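Uronate isomerase (Caulobacter crescentus, PDB 2Q01) catalyses the interconversion of D-glucuronate with D-fructuronate and of D-galacturonate with D-tagaturonate, steps in the bacterial breakdown of uronic acids. Local coordinates at residues L28-L31 against V32-L35. Numbering follows the deposited sequence.
Sequences LYAL and VKDL
Tyr-29 and Lys-33 meet where helix 19-30 gives way to a loop, a worked example of an aromatic ring and an aliphatic stem packing one turn apart. Lys-33 CB sits over one ring face in a CH-pi contact, 3.7 Å from the centroid and displaced toward the rim. With CG of Tyr-29 anti to the backbone N (chi1 171°), the ring leans toward the loop, and the lysine chain, extended beyond CG, runs over that face across the tyrosine's long axis at about a right angle, CD 3.8 Å from Tyr-29 CE2. At the backbone, Tyr-29 O accepts two amides: Val-32 N at 3.0 Å, from above the carbonyl plane, and Lys-33 N in a weak bond. Tyr-29 OH is hydrogen-bonded to Asp-430. An alanine in place of Tyr-29 would probably leave the lysine stem without its platform and Asp-430 without its hydroxyl partner. Toward solvent, unlike at this ring face and buried Val-32, packing is looser: Lys-33 NZ merely passes Ala-30 CB at 3.9 Å, and one water weakly links Ala-30 O to Asp-34 N. A type I beta turn, Val-32 to Leu-35, then leads into strand 37-39, while Val-32 packs against Arg-433 of helix 425-445 and Ile-458 and Thr-462 of helix 451-469.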
ATOM      1  N   LEU B  28      20.665 -16.202  13.780  1.00 38.31           N
ATOM      2  CA  LEU B  28      21.181 -15.238  12.806  1.00 28.56           C
ATOM      3  C   LEU B  28      21.582 -13.938  13.486  1.00 27.75           C
ATOM      4  O   LEU B  28      22.567 -13.303  13.101  1.00 42.84           O
ATOM      5  CB  LEU B  28      20.152 -14.967  11.706  1.00 22.47           C
ATOM      6  CG  LEU B  28      19.818 -16.116  10.750  1.00 24.95           C
ATOM      7  CD1 LEU B  28      18.613 -15.777   9.927  1.00 30.49           C
ATOM      8  CD2 LEU B  28      20.985 -16.471   9.847  1.00 23.07           C
ATOM      9  N   TYR B  29      20.807 -13.554  14.493  1.00 30.19           N
ATOM     10  CA  TYR B  29      21.051 -12.348  15.272  1.00 28.44           C
ATOM     11  C   TYR B  29      22.316 -12.428  16.110  1.00 40.31           C
ATOM     12  O   TYR B  29      23.051 -11.449  16.201  1.00 48.39           O
ATOM     13  CB  TYR B  29      19.830 -12.045  16.146  1.00 37.93           C
ATOM     14  CG  TYR B  29      20.023 -10.951  17.171  1.00 33.92           C
ATOM     15  CD1 TYR B  29      20.187  -9.616  16.784  1.00 32.04           C
ATOM     16  CD2 TYR B  29      20.022 -11.249  18.532  1.00 33.20           C
ATOM     17  CE1 TYR B  29      20.358  -8.612  17.730  1.00 28.63           C
ATOM     18  CE2 TYR B  29      20.192 -10.256  19.480  1.00 37.65           C
ATOM     19  CZ  TYR B  29      20.349  -8.943  19.074  1.00 43.48           C
ATOM     20  OH  TYR B  29      20.517  -7.968  20.020  1.00 56.54           O
ATOM     21  N   ALA B  30      22.569 -13.600  16.699  1.00 49.95           N
ATOM     22  CA  ALA B  30      23.793 -13.875  17.467  1.00 40.62           C
ATOM     23  C   ALA B  30      25.066 -13.688  16.633  1.00 35.56           C
ATOM     24  O   ALA B  30      26.112 -13.297  17.147  1.00 42.85           O
ATOM     25  CB  ALA B  30      23.742 -15.281  18.038  1.00 41.35           C
ATOM     26  N   LEU B  31      24.941 -13.939  15.334  1.00 37.72           N
ATOM     27  CA  LEU B  31      26.014 -13.807  14.360  1.00 41.52           C
ATOM     28  C   LEU B  31      26.357 -12.350  14.071  1.00 40.78           C
ATOM     29  O   LEU B  31      27.355 -12.060  13.413  1.00 53.60           O
ATOM     30  CB  LEU B  31      25.557 -14.457  13.054  1.00 30.60           C
ATOM     31  CG  LEU B  31      26.352 -15.579  12.410  1.00 46.11           C
ATOM     32  CD1 LEU B  31      26.258 -16.842  13.248  1.00 47.32           C
ATOM     33  CD2 LEU B  31      25.781 -15.817  11.036  1.00 52.25           C
ATOM     34  N   VAL B  32      25.537 -11.441  14.585  1.00 44.39           N
ATOM     35  CA  VAL B  32      25.498 -10.068  14.104  1.00 39.79           C
ATOM     36  C   VAL B  32      25.353  -9.001  15.217  1.00 47.65           C
ATOM     37  O   VAL B  32      25.752  -7.844  15.026  1.00 48.92           O
ATOM     38  CB  VAL B  32      24.408  -9.978  12.987  1.00 35.16           C
ATOM     39  CG1 VAL B  32      23.412  -8.882  13.208  1.00 27.03           C
ATOM     40  CG2 VAL B  32      25.060  -9.918  11.617  1.00 33.28           C
ATOM     41  N   LYS B  33      24.854  -9.415  16.388  1.00 44.44           N
ATOM     42  CA  LYS B  33      24.509  -8.498  17.497  1.00 41.01           C
ATOM     43  C   LYS B  33      25.656  -7.678  18.082  1.00 39.82           C
ATOM     44  O   LYS B  33      25.429  -6.611  18.660  1.00 41.05           O
ATOM     45  CB  LYS B  33      23.785  -9.241  18.632  1.00 35.04           C
ATOM     46  CG  LYS B  33      24.630 -10.214  19.439  1.00 41.48           C
ATOM     47  CD  LYS B  33      23.769 -11.007  20.407  1.00 48.04           C
ATOM     48  CE  LYS B  33      24.497 -12.252  20.900  1.00 65.16           C
ATOM     49  NZ  LYS B  33      23.541 -13.306  21.359  1.00 60.64           N
ATOM     50  N   ASP B  34      26.875  -8.185  17.928  1.00 40.24           N
ATOM     51  CA  ASP B  34      28.051  -7.594  18.546  1.00 49.83           C
ATOM     52  C   ASP B  34      29.019  -7.020  17.519  1.00 45.29           C
ATOM     53  O   ASP B  34      30.103  -6.567  17.879  1.00 50.28           O
ATOM     54  CB  ASP B  34      28.758  -8.627  19.432  1.00 57.60           C
ATOM     55  CG  ASP B  34      28.012  -8.897  20.731  1.00 75.89           C
ATOM     56  OD1 ASP B  34      27.629  -7.920  21.416  1.00 78.84           O
ATOM     57  OD2 ASP B  34      27.816 -10.085  21.071  1.00 83.38           O
ATOM     58  N   LEU B  35      28.621  -7.043  16.247  1.00 43.48           N
ATOM     59  CA  LEU B  35      29.368  -6.366  15.186  1.00 39.18           C
ATOM     60  C   LEU B  35      29.373  -4.857  15.428  1.00 41.10           C
ATOM     61  O   LEU B  35      28.427  -4.326  16.029  1.00 41.58           O
ATOM     62  CB  LEU B  35      28.765  -6.679  13.810  1.00 35.52           C
ATOM     63  CG  LEU B  35      29.087  -8.024  13.154  1.00 38.10           C
ATOM     64  CD1 LEU B  35      28.298  -8.172  11.875  1.00 37.13           C
ATOM     65  CD2 LEU B  35      30.579  -8.174  12.874  1.00 47.62           C
TER
HETATM   66  O   HOH W   1      28.623 -10.900  16.971  1.00 42.11           O